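Local coordinates for mitogen-activated protein kinase, putative (Map kinase-like protein) (Leishmania major, PDB 3PG1) that probably binds ATP and phosphorylates serine or threonine residues of other proteins, as a MAP kinase-like enzyme of the parasite, at residues M224-M227 / K231-F234; F139-L144 / E321-P326; A201-M206 / Q306-T311; G41-G46 / G93-F98; E79-N84 / T354-R359. All coordinates share one frame; numbering follows the deposited sequence. Where two conformers were deposited one is given.

Contact 1 of 5, residues M224-M227 / K231-F234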
# COMPACT_ATOMS: atom_id res chain seq x y z
N MET A 224 -5.34 -12.42 4.16
CA MET A 224 -5.51 -13.37 5.27
C MET A 224 -5.77 -14.80 4.71
O MET A 224 -5.05 -15.72 5.07
CB MET A 224 -6.65 -12.93 6.18
CG MET A 224 -6.75 -13.80 7.42
SD MET A 224 -7.73 -13.06 8.72
CE MET A 224 -7.90 -14.51 9.82
N ALA A 225 -6.79 -14.96 3.85
CA ALA A 225 -7.11 -16.28 3.22
C ALA A 225 -5.91 -16.84 2.45
O ALA A 225 -5.62 -18.05 2.49
CB ALA A 225 -8.32 -16.13 2.29
N GLU A 226 -5.16 -15.96 1.80
CA GLU A 226 -4.01 -16.36 1.02
C GLU A 226 -2.89 -16.91 1.89
O GLU A 226 -2.18 -17.81 1.46
CB GLU A 226 -3.50 -15.21 0.16
CG GLU A 226 -2.43 -15.64 -0.86
CD GLU A 226 -2.06 -14.56 -1.85
OE1 GLU A 226 -2.85 -13.61 -2.08
OE2 GLU A 226 -0.93 -14.64 -2.39
N MET A 227 -2.72 -16.38 3.11
CA MET A 227 -1.66 -16.90 3.98
C MET A 227 -2.02 -18.31 4.44
O MET A 227 -1.11 -19.10 4.69
CB MET A 227 -1.44 -15.97 5.19
CG MET A 227 -0.57 -14.77 4.86
SD MET A 227 -0.04 -13.83 6.31
CE MET A 227 -1.50 -13.00 6.65
N LYS A 231 -2.10 -19.56 -1.71
CA LYS A 231 -2.55 -19.32 -3.08
C LYS A 231 -3.59 -18.21 -3.00
O LYS A 231 -4.41 -18.23 -2.07
CB LYS A 231 -3.15 -20.61 -3.65
CG LYS A 231 -3.55 -20.54 -5.11
CD LYS A 231 -3.63 -21.93 -5.74
CE LYS A 231 -4.87 -22.73 -5.42
NZ LYS A 231 -4.87 -24.03 -6.15
N ALA A 232 -3.57 -17.25 -3.94
CA ALA A 232 -4.55 -16.15 -3.90
C ALA A 232 -5.96 -16.72 -4.01
O ALA A 232 -6.18 -17.76 -4.63
CB ALA A 232 -4.28 -15.10 -4.97
N LEU A 233 -6.86 -16.09 -3.30
CA LEU A 233 -8.24 -16.51 -3.16
C LEU A 233 -9.09 -16.34 -4.43
O LEU A 233 -9.84 -17.24 -4.76
CB LEU A 233 -8.87 -15.70 -1.99
CG LEU A 233 -10.28 -16.07 -1.60
CD1 LEU A 233 -10.37 -17.55 -1.31
CD2 LEU A 233 -10.72 -15.26 -0.39
N PHE A 234 -9.03 -15.18 -5.09
CA PHE A 234 -9.86 -14.84 -6.25
C PHE A 234 -8.99 -14.47 -7.43
O PHE A 234 -8.68 -13.29 -7.66
CB PHE A 234 -10.79 -13.68 -5.88
CG PHE A 234 -11.71 -13.86 -4.68
CD1 PHE A 234 -11.65 -12.98 -3.60
CD2 PHE A 234 -12.62 -14.91 -4.63
CE1 PHE A 234 -12.55 -13.11 -2.51
CE2 PHE A 234 -13.48 -15.06 -3.53
CZ PHE A 234 -13.47 -14.13 -2.50
O HOH W 1 -5.73 -13.59 -2.00
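Glu226 and Ala225, neighbours near the end of helix 214-229, meet the chain that follows in two different ways: the glutamate lies along its backbone, the alanine touches a leucine methyl. The helix corresponds to helix F in the C-lobe of the protein kinase fold, and residues 231-234 belong to the loop leading on to helix 239-250. The Glu226 arm is fully extended, with CG anti to the backbone N (chi1 -171°) and the next bond also stretched out. This carries it past the peptide between Lys231 and Ala232: Glu226 CG lies 3.5 Å from Lys231 O, and the carboxylate follows, with Glu226 OE1 3.6 Å from Ala232 CB. One residue earlier on the helix, Ala225 CB meets a single branch of Leu233, CD2, at 3.7 Å. The Leu233 CG in turn sits over the centre of the Phe234 ring. No direct hydrogen bond joins the two segments, so the polar link is indirect. Glu226 OE1 is also hydrogen-bonded to Tyr199 OH, and it accepts a bond of 2.9 Å from a water whose oxygen receives Leu233 N at 3.0 Å.

Contact 2 of 5, residues F139-L144 / E321-P326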
# COMPACT_ATOMS: atom_id res chain seq x y z
N PHE A 139 0.95 -11.44 11.86
CA PHE A 139 1.03 -10.63 10.64
C PHE A 139 -0.23 -9.84 10.41
O PHE A 139 -0.17 -8.65 10.12
CB PHE A 139 1.30 -11.53 9.38
CG PHE A 139 2.66 -12.19 9.27
CD1 PHE A 139 3.79 -11.64 9.87
CD2 PHE A 139 2.81 -13.39 8.58
CE1 PHE A 139 5.04 -12.28 9.79
CE2 PHE A 139 4.06 -14.03 8.50
CZ PHE A 139 5.16 -13.46 9.09
N MET A 140 -1.41 -10.51 10.52
CA MET A 140 -2.71 -9.86 10.32
C MET A 140 -2.94 -8.74 11.33
O MET A 140 -3.47 -7.69 10.97
CB MET A 140 -3.88 -10.88 10.40
CG MET A 140 -4.00 -11.77 9.13
SD MET A 140 -3.98 -10.79 7.57
CE MET A 140 -5.38 -9.70 7.80
N TYR A 141 -2.52 -8.96 12.59
CA TYR A 141 -2.70 -7.93 13.63
C TYR A 141 -1.96 -6.65 13.18
O TYR A 141 -2.52 -5.56 13.24
CB TYR A 141 -2.23 -8.44 15.03
CG TYR A 141 -2.56 -7.48 16.17
CD1 TYR A 141 -3.89 -7.21 16.51
CD2 TYR A 141 -1.56 -6.85 16.90
CE1 TYR A 141 -4.21 -6.32 17.54
CE2 TYR A 141 -1.87 -5.99 17.97
CZ TYR A 141 -3.20 -5.70 18.26
OH TYR A 141 -3.52 -4.83 19.29
N HIS A 142 -0.70 -6.79 12.74
CA HIS A 142 0.13 -5.66 12.31
C HIS A 142 -0.32 -5.05 11.00
O HIS A 142 -0.28 -3.82 10.84
CB HIS A 142 1.61 -6.07 12.31
CG HIS A 142 2.16 -6.24 13.70
ND1 HIS A 142 2.95 -5.27 14.28
CD2 HIS A 142 1.98 -7.24 14.60
CE1 HIS A 142 3.24 -5.70 15.50
NE2 HIS A 142 2.67 -6.88 15.74
N ILE A 143 -0.79 -5.89 10.06
CA ILE A 143 -1.36 -5.39 8.79
C ILE A 143 -2.57 -4.51 9.11
O ILE A 143 -2.68 -3.42 8.54
CB ILE A 143 -1.77 -6.55 7.81
CG1 ILE A 143 -0.53 -7.30 7.24
CG2 ILE A 143 -2.70 -6.05 6.66
CD1 ILE A 143 -0.86 -8.76 6.72
N LEU A 144 -3.48 -4.98 9.99
CA LEU A 144 -4.68 -4.20 10.30
C LEU A 144 -4.37 -2.93 11.10
O LEU A 144 -5.05 -1.94 10.93
CB LEU A 144 -5.75 -5.04 10.99
CG LEU A 144 -6.44 -6.05 10.04
CD1 LEU A 144 -7.24 -7.09 10.84
CD2 LEU A 144 -7.36 -5.30 9.01
N GLU A 321 -7.67 -11.84 20.17
CA GLU A 321 -7.74 -11.76 21.65
C GLU A 321 -6.41 -11.84 22.37
O GLU A 321 -6.15 -11.01 23.25
CB GLU A 321 -8.73 -12.77 22.26
CG GLU A 321 -9.16 -12.39 23.67
CD GLU A 321 -10.36 -13.15 24.19
OE1 GLU A 321 -11.49 -12.95 23.66
OE2 GLU A 321 -10.18 -13.97 25.12
N SER A 322 -5.56 -12.81 22.01
CA SER A 322 -4.25 -13.01 22.67
C SER A 322 -3.21 -11.91 22.37
O SER A 322 -2.18 -11.85 23.04
CB SER A 322 -3.67 -14.39 22.32
OG SER A 322 -3.35 -14.44 20.93
N LEU A 323 -3.48 -11.04 21.39
CA LEU A 323 -2.53 -10.01 20.98
C LEU A 323 -3.01 -8.60 21.22
O LEU A 323 -2.19 -7.68 21.34
CB LEU A 323 -2.27 -10.14 19.46
CG LEU A 323 -1.66 -11.47 18.91
CD1 LEU A 323 -1.34 -11.31 17.42
CD2 LEU A 323 -0.37 -11.90 19.63
N PHE A 324 -4.34 -8.42 21.19
CA PHE A 324 -4.97 -7.13 21.26
C PHE A 324 -4.72 -6.36 22.52
O PHE A 324 -4.78 -6.88 23.63
CB PHE A 324 -6.49 -7.22 20.95
CG PHE A 324 -7.24 -5.92 21.06
CD1 PHE A 324 -7.18 -4.99 20.05
CD2 PHE A 324 -7.98 -5.63 22.20
CE1 PHE A 324 -7.87 -3.77 20.15
CE2 PHE A 324 -8.65 -4.41 22.32
CZ PHE A 324 -8.63 -3.51 21.27
N ASP A 325 -4.48 -5.07 22.33
CA ASP A 325 -4.36 -4.10 23.41
C ASP A 325 -5.07 -2.84 22.89
O ASP A 325 -4.72 -2.37 21.81
CB ASP A 325 -2.90 -3.79 23.76
CG ASP A 325 -2.80 -3.05 25.06
OD1 ASP A 325 -2.05 -3.48 25.91
OD2 ASP A 325 -3.49 -2.03 25.22
N PRO A 326 -6.07 -2.29 23.62
CA PRO A 326 -6.75 -1.07 23.14
C PRO A 326 -5.80 0.08 22.85
O PRO A 326 -6.11 0.89 22.01
CB PRO A 326 -7.74 -0.76 24.28
CG PRO A 326 -7.16 -1.42 25.48
CD PRO A 326 -6.62 -2.72 24.92
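Tyr141 OH is held by two groups of the chain that passes it: it accepts the backbone N-H of Asp325, with N to OH 3.2 Å and an angle of 154° at the hydrogen, and it is hydrogen-bonded to the carboxylate of Asp328 through OD2. The ring reaches that point because Tyr141 CG stands anti to the backbone N (chi1 -173°), directing the side chain outward from helix 133-152. Leu323 packs on one face in a CH-pi contact: its CB is 4.2 Å from the Tyr141 ring centroid and 11° off the ring normal, while Leu323 CD1 reaches back to Tyr141 CB at 3.8 Å. The helix corresponds to helix E of the kinase C-lobe. Residues 321-326 lie in the loop between helices 311-315 and 346-360. Asp325 and Asp328 probably fall where MAP kinases such as ERK2 carry the acidic common docking motif, and both are bonded to Tyr141 OH, Asp325 through its backbone N. Phe324 crosses the tyrosine at about a right angle, its CD1 4.1 Å from Tyr141 CE1 and 3.7 Å from Tyr141 OH. The Phe320 ring also meets the tyrosine, and Leu315 of helix 311-315 touches it. Beyond the shared hydroxyl, Asp325 OD2 turns to its own chain and takes the backbone N of Leu327, forming an Asx turn.

Contact 3 of 5, residues A201-M206 / Q306-T311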
# COMPACT_ATOMS: atom_id res chain seq x y z
N ALA A 201 -11.67 -4.87 -4.09
CA ALA A 201 -12.99 -4.98 -3.49
C ALA A 201 -14.02 -4.96 -4.62
O ALA A 201 -13.75 -4.33 -5.64
CB ALA A 201 -13.21 -3.81 -2.55
N PRO A 202 -15.19 -5.60 -4.44
CA PRO A 202 -16.24 -5.57 -5.51
C PRO A 202 -16.58 -4.17 -6.00
O PRO A 202 -16.63 -3.97 -7.21
CB PRO A 202 -17.44 -6.25 -4.83
CG PRO A 202 -16.78 -7.20 -3.86
CD PRO A 202 -15.62 -6.44 -3.31
N GLU A 203 -16.66 -3.18 -5.10
CA GLU A 203 -16.92 -1.79 -5.52
C GLU A 203 -15.79 -1.19 -6.39
O GLU A 203 -16.10 -0.36 -7.23
CB GLU A 203 -17.29 -0.86 -4.31
CG GLU A 203 -16.20 -0.74 -3.22
CD GLU A 203 -16.19 -1.77 -2.09
OE1 GLU A 203 -15.72 -1.40 -0.99
OE2 GLU A 203 -16.62 -2.93 -2.29
N LEU A 204 -14.50 -1.62 -6.24
CA LEU A 204 -13.45 -1.11 -7.16
C LEU A 204 -13.53 -1.85 -8.48
O LEU A 204 -13.29 -1.26 -9.54
CB LEU A 204 -12.03 -1.24 -6.58
CG LEU A 204 -11.74 -0.37 -5.31
CD1 LEU A 204 -10.34 -0.57 -4.87
CD2 LEU A 204 -11.91 1.16 -5.61
N VAL A 205 -13.87 -3.16 -8.46
CA VAL A 205 -13.99 -3.93 -9.72
C VAL A 205 -15.15 -3.28 -10.53
O VAL A 205 -15.09 -3.22 -11.76
CB VAL A 205 -14.28 -5.46 -9.44
CG1 VAL A 205 -14.58 -6.22 -10.76
CG2 VAL A 205 -13.12 -6.13 -8.65
N MET A 206 -16.21 -2.82 -9.82
CA MET A 206 -17.36 -2.16 -10.45
C MET A 206 -17.17 -0.64 -10.62
O MET A 206 -18.13 0.08 -10.91
CB MET A 206 -18.66 -2.52 -9.73
CG MET A 206 -18.92 -4.03 -9.71
SD MET A 206 -20.53 -4.43 -9.00
CE MET A 206 -20.28 -3.90 -7.26
N GLN A 306 -21.07 -1.56 3.00
CA GLN A 306 -21.93 -1.08 4.10
C GLN A 306 -22.01 -2.12 5.25
O GLN A 306 -22.30 -1.72 6.35
CB GLN A 306 -23.37 -0.85 3.61
CG GLN A 306 -23.40 0.16 2.46
CD GLN A 306 -24.72 0.31 1.80
OE1 GLN A 306 -25.48 -0.64 1.60
NE2 GLN A 306 -24.99 1.53 1.38
N ARG A 307 -21.76 -3.43 4.97
CA ARG A 307 -21.84 -4.51 5.99
C ARG A 307 -20.46 -5.06 6.32
O ARG A 307 -20.37 -6.04 7.07
CB ARG A 307 -22.65 -5.74 5.43
CG ARG A 307 -24.10 -5.53 5.18
CD ARG A 307 -24.80 -6.77 4.61
NE ARG A 307 -25.54 -6.38 3.39
CZ ARG A 307 -26.79 -5.92 3.38
NH1 ARG A 307 -27.50 -5.87 4.50
NH2 ARG A 307 -27.35 -5.54 2.25
N ARG A 308 -19.41 -4.53 5.69
CA ARG A 308 -18.02 -4.98 5.84
C ARG A 308 -17.42 -4.49 7.17
O ARG A 308 -17.59 -3.32 7.58
CB ARG A 308 -17.17 -4.59 4.62
CG ARG A 308 -15.83 -5.40 4.51
CD ARG A 308 -15.05 -5.01 3.24
NE ARG A 308 -15.91 -5.19 2.05
CZ ARG A 308 -15.92 -4.39 0.97
NH1 ARG A 308 -15.07 -3.38 0.88
NH2 ARG A 308 -16.75 -4.64 -0.04
N ILE A 309 -16.74 -5.40 7.85
CA ILE A 309 -16.22 -5.11 9.20
C ILE A 309 -15.18 -3.96 9.14
O ILE A 309 -14.38 -3.93 8.23
CB ILE A 309 -15.68 -6.39 9.89
CG1 ILE A 309 -15.40 -6.17 11.42
CG2 ILE A 309 -14.38 -6.92 9.17
CD1 ILE A 309 -15.07 -7.51 12.21
N SER A 310 -15.25 -3.01 10.07
CA SER A 310 -14.32 -1.88 10.12
C SER A 310 -12.97 -2.33 10.70
O SER A 310 -12.89 -3.41 11.29
CB SER A 310 -14.91 -0.76 10.98
OG SER A 310 -15.04 -1.21 12.32
N THR A 311 -11.89 -1.54 10.53
CA THR A 311 -10.59 -1.94 11.12
C THR A 311 -10.67 -2.08 12.62
O THR A 311 -10.09 -3.02 13.17
CB THR A 311 -9.43 -0.95 10.87
OG1 THR A 311 -9.85 0.32 11.33
CG2 THR A 311 -9.02 -0.89 9.46
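Glu203 places CG between its backbone N and carbonyl carbon (chi1 60°) and bends again at the next bond, which folds the carboxylate back over the start of its short helix; Arg308 leaves its own chain extended, then kinks at chi3 to present its guanidinium from the opposite direction. The two flat groups consequently meet end-on, their planes 23° apart and so nearly coplanar. Two parallel bonds result, each using the syn lone pair of a carboxylate oxygen. Arg308 NH2 gives the straighter one, 2.8 Å to Glu203 OE2 with an angle of 175° and the acceptor in the guanidinium plane. Arg308 NH1 lies 2.8 Å from Glu203 OE1, here with the oxygen somewhat tilted out of that plane. Ala201 CB, 3.9 Å from Arg308 NH1, and Pro202 CD, 3.9 Å from Arg308 NH2, close in around the buried ion pair.

The arginine has further partners: NE is hydrogen-bonded to Glu302 O and NH1 to Leu214 O, with a weak bond from NH2 to Phe303 O. These carbonyls fix the rotation of the guanidinium, and the opposed charge of Glu203 would be expected to keep both groups ionised. On the other side, Ala201 is the N-cap residue of helix 202-205, and its O accepts Val205 N at 3.1 Å, while Trp218 of helix 214-229 touches both Ala201 and Pro202. Ala201, Pro202 and Glu203 form the APE motif that ends the activation segment, and its glutamate paired with a C-lobe arginine is a hallmark of the eukaryotic protein kinase fold.

Contact 4 of 5, residues G41-G46 / G93-F98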
# COMPACT_ATOMS: atom_id res chain seq x y z
N GLY A 41 21.80 0.95 -0.57
CA GLY A 41 22.97 1.47 0.11
C GLY A 41 22.96 1.12 1.59
O GLY A 41 22.18 0.27 2.02
N VAL A 42 23.84 1.77 2.37
CA VAL A 42 23.96 1.57 3.81
C VAL A 42 24.14 2.94 4.50
O VAL A 42 24.86 3.79 3.97
CB VAL A 42 25.13 0.57 4.12
CG1 VAL A 42 25.64 0.69 5.55
CG2 VAL A 42 24.72 -0.87 3.83
N ASP A 43 23.49 3.16 5.66
CA ASP A 43 23.67 4.41 6.42
C ASP A 43 25.01 4.35 7.25
O ASP A 43 25.73 3.35 7.18
CB ASP A 43 22.42 4.75 7.27
CG ASP A 43 22.15 3.89 8.50
OD1 ASP A 43 22.76 2.81 8.62
OD2 ASP A 43 21.31 4.30 9.33
N SER A 44 25.34 5.42 8.00
CA SER A 44 26.59 5.45 8.78
C SER A 44 26.65 4.44 9.96
O SER A 44 27.71 4.29 10.58
CB SER A 44 26.89 6.88 9.25
OG SER A 44 25.93 7.35 10.17
N GLU A 45 25.53 3.73 10.24
CA GLU A 45 25.41 2.75 11.33
C GLU A 45 25.28 1.28 10.85
O GLU A 45 25.06 0.39 11.68
CB GLU A 45 24.24 3.13 12.26
N GLY A 46 25.43 1.05 9.54
CA GLY A 46 25.33 -0.28 8.96
C GLY A 46 23.95 -0.71 8.50
O GLY A 46 23.83 -1.71 7.80
N GLY A 93 8.25 4.68 6.77
CA GLY A 93 8.49 6.11 6.87
C GLY A 93 9.70 6.62 6.12
O GLY A 93 10.46 5.83 5.56
N LEU A 94 9.84 7.95 6.09
CA LEU A 94 11.01 8.58 5.50
C LEU A 94 12.13 8.46 6.53
O LEU A 94 11.94 8.86 7.69
CB LEU A 94 10.77 10.08 5.22
CG LEU A 94 10.32 10.50 3.83
CD1 LEU A 94 10.13 12.00 3.78
CD2 LEU A 94 11.33 10.08 2.76
N ARG A 95 13.26 7.87 6.14
CA ARG A 95 14.47 7.76 6.98
C ARG A 95 15.23 9.06 6.81
O ARG A 95 15.95 9.50 7.71
CB ARG A 95 15.41 6.62 6.50
CG ARG A 95 14.96 5.22 6.89
CD ARG A 95 15.23 4.89 8.34
NE ARG A 95 16.63 4.56 8.59
CZ ARG A 95 17.04 3.81 9.61
NH1 ARG A 95 16.16 3.30 10.46
NH2 ARG A 95 18.33 3.56 9.77
N ASP A 96 15.10 9.63 5.60
CA ASP A 96 15.77 10.86 5.21
C ASP A 96 15.18 11.42 3.93
O ASP A 96 14.63 10.69 3.11
CB ASP A 96 17.28 10.61 5.03
CG ASP A 96 18.17 11.82 5.15
OD1 ASP A 96 17.65 12.93 5.37
OD2 ASP A 96 19.40 11.66 5.02
N ILE A 97 15.32 12.74 3.76
CA ILE A 97 14.88 13.51 2.60
C ILE A 97 15.76 14.76 2.47
O ILE A 97 16.05 15.44 3.46
CB ILE A 97 13.36 13.83 2.63
CG1 ILE A 97 12.92 14.56 1.32
CG2 ILE A 97 12.94 14.59 3.93
CD1 ILE A 97 11.48 14.73 1.10
N PHE A 98 16.22 15.03 1.24
CA PHE A 98 17.07 16.17 0.91
C PHE A 98 16.87 16.59 -0.54
O PHE A 98 16.66 15.73 -1.40
CB PHE A 98 18.57 15.96 1.30
CG PHE A 98 19.17 14.59 1.06
CD1 PHE A 98 18.94 13.55 1.94
CD2 PHE A 98 20.02 14.37 -0.01
CE1 PHE A 98 19.49 12.28 1.72
CE2 PHE A 98 20.60 13.12 -0.22
CZ PHE A 98 20.33 12.07 0.64
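The Arg95 guanidinium is met at its edge, near its own plane, by Asp43 OD2, and the carboxylate is turned so that the two planes stand 43° apart. The pairing is single-pronged rather than coplanar and two-pronged: one oxygen meets one nitrogen, Arg95 NH2, at 3.1 Å. The angle at the hydrogen is 131°, so the hydrogen bond within this salt bridge is weak.

The pair spans one end of the five-stranded antiparallel sheet of the kinase N-lobe. Asp43 begins the turn between strands 36-42 and 48-54, and Arg95 lies where the chain coming from helix 70-85 enters strand 96-100. There Arg95 and Asp96 both face Val112 of strand 108-114 and make a classic beta bulge. The two parts are not adjacent in the sheet, since strands 48-54 and 108-114 lie between strands 36-42 and 96-100. The long arginine arm makes up the difference: bent at chi2 and chi3, it passes Ile47, which its side chain touches, and crosses the aspartate at about a right angle.

Asp43 is the first residue of a type I beta turn ending at Gly46, whose positive phi of 91° suits a glycine. The turn's backbone closure, Gly46 N to Asp43 O at 3.3 Å, is weak. While OD2 faces the arginine, the other oxygen of the Asp43 carboxylate turns back to its own chain: OD1 is weakly bonded to Ile47 N, just past the turn, and takes Glu45 N at 3.3 Å in a weak Asx-turn bond.

Contact 5 of 5, residues E79-N84 / T354-R359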
# COMPACT_ATOMS: atom_id res chain seq x y z
N GLU A 79 3.36 12.38 -2.76
CA GLU A 79 3.94 11.11 -2.32
C GLU A 79 4.85 11.35 -1.10
O GLU A 79 4.86 10.56 -0.16
CB GLU A 79 4.77 10.48 -3.45
CG GLU A 79 3.97 10.02 -4.66
CD GLU A 79 4.76 9.28 -5.72
OE1 GLU A 79 5.97 9.01 -5.51
OE2 GLU A 79 4.16 8.95 -6.77
N ILE A 80 5.60 12.44 -1.13
CA ILE A 80 6.53 12.83 -0.07
C ILE A 80 5.81 13.28 1.18
O ILE A 80 6.18 12.85 2.27
CB ILE A 80 7.56 13.86 -0.65
CG1 ILE A 80 8.81 13.14 -1.13
CG2 ILE A 80 7.91 15.03 0.29
CD1 ILE A 80 8.60 12.23 -2.32
N ARG A 81 4.82 14.15 1.03
CA ARG A 81 4.03 14.64 2.15
C ARG A 81 3.34 13.48 2.89
O ARG A 81 3.32 13.48 4.12
CB ARG A 81 2.99 15.69 1.67
CG ARG A 81 3.65 17.06 1.33
CD ARG A 81 2.80 18.26 1.74
NE ARG A 81 2.27 18.06 3.09
CZ ARG A 81 0.99 18.17 3.42
NH1 ARG A 81 0.10 18.56 2.52
NH2 ARG A 81 0.59 17.91 4.66
N LEU A 82 2.83 12.48 2.15
CA LEU A 82 2.17 11.30 2.72
C LEU A 82 3.14 10.45 3.49
O LEU A 82 2.80 10.01 4.59
CB LEU A 82 1.48 10.47 1.64
CG LEU A 82 0.04 10.82 1.39
CD1 LEU A 82 -0.46 10.19 0.13
CD2 LEU A 82 -0.82 10.43 2.59
N LEU A 83 4.37 10.25 2.95
CA LEU A 83 5.42 9.47 3.62
C LEU A 83 5.83 10.11 4.92
O LEU A 83 6.00 9.43 5.93
CB LEU A 83 6.66 9.32 2.74
CG LEU A 83 6.77 8.08 1.85
CD1 LEU A 83 8.07 8.14 1.04
CD2 LEU A 83 6.71 6.77 2.67
N ASN A 84 5.92 11.43 4.90
CA ASN A 84 6.35 12.26 6.02
C ASN A 84 5.27 12.55 7.05
O ASN A 84 5.59 13.05 8.14
CB ASN A 84 6.97 13.54 5.47
CG ASN A 84 8.07 14.11 6.32
OD1 ASN A 84 8.76 13.39 7.04
ND2 ASN A 84 8.21 15.42 6.28
N THR A 354 11.07 22.34 0.91
CA THR A 354 11.99 22.92 1.90
C THR A 354 11.34 22.84 3.29
O THR A 354 12.01 22.45 4.25
CB THR A 354 12.40 24.35 1.50
OG1 THR A 354 12.81 24.36 0.13
CG2 THR A 354 13.53 24.90 2.36
N ALA A 355 10.02 23.14 3.38
CA ALA A 355 9.24 23.06 4.61
C ALA A 355 9.09 21.61 5.07
O ALA A 355 9.10 21.35 6.28
CB ALA A 355 7.87 23.69 4.40
N GLU A 356 8.97 20.66 4.12
CA GLU A 356 8.85 19.23 4.41
C GLU A 356 10.19 18.66 4.89
O GLU A 356 10.18 17.79 5.75
CB GLU A 356 8.30 18.43 3.21
CG GLU A 356 6.80 18.58 2.99
CD GLU A 356 5.89 18.02 4.07
OE1 GLU A 356 6.22 16.95 4.64
OE2 GLU A 356 4.84 18.65 4.34
N VAL A 357 11.32 19.18 4.35
CA VAL A 357 12.68 18.79 4.75
C VAL A 357 13.00 19.40 6.14
O VAL A 357 13.67 18.76 6.96
CB VAL A 357 13.75 19.10 3.65
CG1 VAL A 357 15.18 18.90 4.15
CG2 VAL A 357 13.51 18.25 2.41
N GLU A 358 12.46 20.61 6.43
CA GLU A 358 12.64 21.33 7.70
C GLU A 358 11.95 20.62 8.87
O GLU A 358 12.62 20.29 9.85
CB GLU A 358 12.18 22.79 7.58
N ARG A 359 10.62 20.36 8.75
CA ARG A 359 9.79 19.67 9.75
C ARG A 359 10.33 18.26 10.01
O ARG A 359 10.17 17.72 11.11
CB ARG A 359 8.33 19.60 9.29
O HOH W 2 3.56 15.70 5.59
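Glu356 offers one carboxylate oxygen to each of two side chains on the facing helix. Its OE2 pairs with Arg81 NE at 2.9 Å in a salt bridge, the nitrogen lying above the carboxylate plane, 57° out of it. Its OE1 accepts Asn84 ND2 at 3.0 Å on the anti side; this bond is close to straight, at 171°, with the oxygen in the plane of the amide, whereas the Arg81 NE bond is far more bent. A water adds a third link, donating to Arg81 O at 2.7 Å and to Glu356 OE1 at 3.1 Å. Glu356 bends at chi2 (-65°) to direct both oxygens at these partners.

Helix 70-85 is helix C of the kinase N-lobe, and helix 346-360 belongs to the C-terminal extension that MAP kinases fold back onto that lobe. The two segments run nearly parallel, their axes 10.9 Å from each other, a spacing filled by the polar arms more than by apolar packing.

Further out, Arg81 NH1 is hydrogen-bonded to His338 O, which steadies the guanidinium, and Phe339 touches the Arg81 side chain. Just before Ile80 stands Glu79, in the place of the conserved helix C glutamate; its OE1 forms a long, weak ion pair with Lys52 NZ.

In the fold
The contacts divide between the two lobes of the kinase fold. Contacts 4 and 5 lie in the N-lobe with centres about 15 Å apart, and they touch where Ile97 of strand 96-100 packs against Ile80 and Val357. Contacts 1, 2 and 3 lie in the C-lobe, with centres about 17 to 21 Å apart; contacts 1 and 2 touch through methionines of helices 214-229 and 133-152. Contacts 1 and 3 have centres about 31 to 37 Å from those of the N-lobe pair, across the centre of the chain. Along the sequence contact 1 nests within 3, 3 within 2 and 2 within 5, whereas contact 4 crosses 5. The C-terminal helix of contact 5 thus returns the chain from the C-lobe to the N-lobe.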